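Regulator of nonsense transcripts 2 (Homo sapiens, PDB 2WJV) acts in nonsense-mediated mRNA decay, its C-terminal region probably binding a partner protein of the pathway through a helix and a beta hairpin. Local coordinates at residues 68-73 against 85-90. Residues are numbered along the deposited sequence; the frame is centred on the assembly and turned at random.
Sequences MPFVML and LNVPMS
Phe70 and Val87 meet side chain to side chain between strands 67-73 and 82-88, on the face of the hairpin that also carries Met68 and Leu85. Methyl CG2 of Val87 meets one rim atom of the ring, CD1 of Phe70, at 3.3 Å, and the approach is oblique to the ring plane. CG2 also lies 3.9 Å from CB of Phe70, so the methyl spans the root of the side chain and the near part of the ring. With CG1 anti to the backbone N (chi1 -177°), Val87 has CG2 beside that N, where it can meet the ring. An alanine at Phe70 would keep CB but would probably leave the CG2 methyl of Val87 without the ring beside it. Farther along, Met72 crosses Leu85, whose CD1 is 4.1 Å from both CB and SD of Met72.

Backbone pairing brings these side chains together. Two antiparallel hydrogen-bonded pairs, Met68 with Val87 and Phe70 with Leu85, flank the non-hydrogen-bonded pair Pro69 with Asn86. Phe70 N donates to Leu85 O at 2.8 Å with a nearly straight N-H...O angle of 173°, and Leu85 N returns a bond to Phe70 O. Met68 and Val87 are modelled with a reciprocal pair whose N-to-O distances are too short to be relied on. Pro69, which has no N-H to donate, instead directs its CA hydrogen at Leu85 O (CA to O 3.4 Å).

The axes of the two short strand segments run at 133° to each other, well short of exactly antiparallel, so the hairpin is twisted. Helix 92-96 follows the second strand, with Leu93 packing on Phe70 and Ala94 touching Met89. At the other end, Met72 continues the pairing with Lys83, while Val71 and Met72 form a parallel ladder with a strand of another protein chain, extending the sheet across the interface.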
loop_
_atom_site.group_PDB
_atom_site.type_symbol
_atom_site.label_atom_id
_atom_site.label_comp_id
_atom_site.label_asym_id
_atom_site.label_seq_id
_atom_site.Cartn_x
_atom_site.Cartn_y
_atom_site.Cartn_z
ATOM N N MET C 68 21.035 -42.163 -4.615
ATOM C CA MET C 68 21.903 -43.064 -5.350
ATOM C C MET C 68 21.829 -42.752 -6.848
ATOM O O MET C 68 20.731 -42.655 -7.404
ATOM C CB MET C 68 21.458 -44.502 -5.092
ATOM C CG MET C 68 22.247 -45.574 -5.801
ATOM S SD MET C 68 21.482 -47.169 -5.501
ATOM C CE MET C 68 22.909 -48.256 -5.675
ATOM N N PRO C 69 22.995 -42.603 -7.508
ATOM C CA PRO C 69 23.019 -42.365 -8.950
ATOM C C PRO C 69 22.747 -43.617 -9.805
ATOM O O PRO C 69 23.308 -44.683 -9.549
ATOM C CB PRO C 69 24.443 -41.853 -9.185
ATOM C CG PRO C 69 25.242 -42.506 -8.142
ATOM C CD PRO C 69 24.352 -42.571 -6.934
ATOM N N PHE C 70 21.876 -43.457 -10.806
ATOM C CA PHE C 70 21.650 -44.452 -11.858
ATOM C C PHE C 70 21.827 -43.781 -13.219
ATOM O O PHE C 70 21.625 -42.574 -13.346
ATOM C CB PHE C 70 20.229 -45.030 -11.767
ATOM C CG PHE C 70 20.102 -46.237 -10.865
ATOM C CD1 PHE C 70 19.868 -46.087 -9.500
ATOM C CD2 PHE C 70 20.192 -47.521 -11.386
ATOM C CE1 PHE C 70 19.738 -47.200 -8.660
ATOM C CE2 PHE C 70 20.065 -48.643 -10.554
ATOM C CZ PHE C 70 19.836 -48.476 -9.185
ATOM N N VAL C 71 22.191 -44.568 -14.226
ATOM C CA VAL C 71 22.299 -44.095 -15.607
ATOM C C VAL C 71 21.001 -44.376 -16.351
ATOM O O VAL C 71 20.359 -45.394 -16.118
ATOM C CB VAL C 71 23.456 -44.799 -16.343
ATOM C CG1 VAL C 71 23.410 -44.521 -17.845
ATOM C CG2 VAL C 71 24.781 -44.369 -15.751
ATOM N N MET C 72 20.622 -43.477 -17.253
ATOM C CA MET C 72 19.405 -43.638 -18.048
ATOM C C MET C 72 19.728 -43.529 -19.540
ATOM O O MET C 72 20.475 -42.639 -19.953
ATOM C CB MET C 72 18.366 -42.578 -17.661
ATOM C CG MET C 72 16.943 -42.903 -18.121
ATOM S SD MET C 72 15.885 -41.443 -18.316
ATOM C CE MET C 72 14.843 -41.932 -19.709
ATOM N N LEU C 73 19.152 -44.425 -20.340
ATOM C CA LEU C 73 19.379 -44.441 -21.787
ATOM C C LEU C 73 18.437 -43.460 -22.504
ATOM O O LEU C 73 17.344 -43.181 -22.018
ATOM C CB LEU C 73 19.243 -45.874 -22.333
ATOM C CG LEU C 73 20.332 -46.873 -21.886
ATOM C CD1 LEU C 73 20.006 -48.296 -22.291
ATOM C CD2 LEU C 73 21.703 -46.492 -22.437
ATOM N N LEU C 85 20.400 -40.055 -13.253
ATOM C CA LEU C 85 19.319 -39.754 -12.331
ATOM C C LEU C 85 19.740 -40.112 -10.906
ATOM O O LEU C 85 20.377 -41.146 -10.676
ATOM C CB LEU C 85 18.083 -40.577 -12.688
ATOM C CG LEU C 85 17.546 -40.510 -14.111
ATOM C CD1 LEU C 85 16.417 -41.528 -14.246
ATOM C CD2 LEU C 85 17.075 -39.108 -14.466
ATOM N N ASN C 86 19.352 -39.269 -9.955
ATOM C CA ASN C 86 19.567 -39.534 -8.540
ATOM C C ASN C 86 18.360 -40.241 -7.940
ATOM O O ASN C 86 17.330 -39.606 -7.696
ATOM C CB ASN C 86 19.822 -38.219 -7.817
ATOM C CG ASN C 86 21.071 -37.550 -8.299
ATOM O OD1 ASN C 86 22.146 -38.151 -8.311
ATOM N ND2 ASN C 86 20.941 -36.311 -8.730
ATOM N N VAL C 87 18.486 -41.551 -7.722
ATOM C CA VAL C 87 17.406 -42.359 -7.158
ATOM C C VAL C 87 17.531 -42.326 -5.641
ATOM O O VAL C 87 18.632 -42.494 -5.126
ATOM C CB VAL C 87 17.476 -43.817 -7.651
ATOM C CG1 VAL C 87 16.309 -44.617 -7.109
ATOM C CG2 VAL C 87 17.492 -43.873 -9.176
ATOM N N PRO C 88 16.415 -42.098 -4.915
ATOM C CA PRO C 88 16.517 -41.943 -3.462
ATOM C C PRO C 88 16.603 -43.284 -2.764
ATOM O O PRO C 88 16.267 -44.306 -3.372
ATOM C CB PRO C 88 15.218 -41.222 -3.082
ATOM C CG PRO C 88 14.270 -41.457 -4.203
ATOM C CD PRO C 88 15.012 -42.078 -5.361
ATOM N N MET C 89 17.046 -43.278 -1.505
ATOM C CA MET C 89 17.176 -44.520 -0.718
ATOM C C MET C 89 15.803 -45.051 -0.291
ATOM O O MET C 89 15.627 -46.263 -0.119
ATOM C CB MET C 89 18.085 -44.309 0.502
ATOM C CG MET C 89 19.504 -43.843 0.175
ATOM S SD MET C 89 20.455 -44.988 -0.851
ATOM C CE MET C 89 19.826 -44.611 -2.471
ATOM N N SER C 90 14.851 -44.129 -0.118
ATOM C CA SER C 90 13.424 -44.450 -0.007
ATOM C C SER C 90 12.995 -45.554 -0.989
ATOM O O SER C 90 12.532 -46.615 -0.573
ATOM C CB SER C 90 12.581 -43.189 -0.271
ATOM O OG SER C 90 12.559 -42.325 0.855
#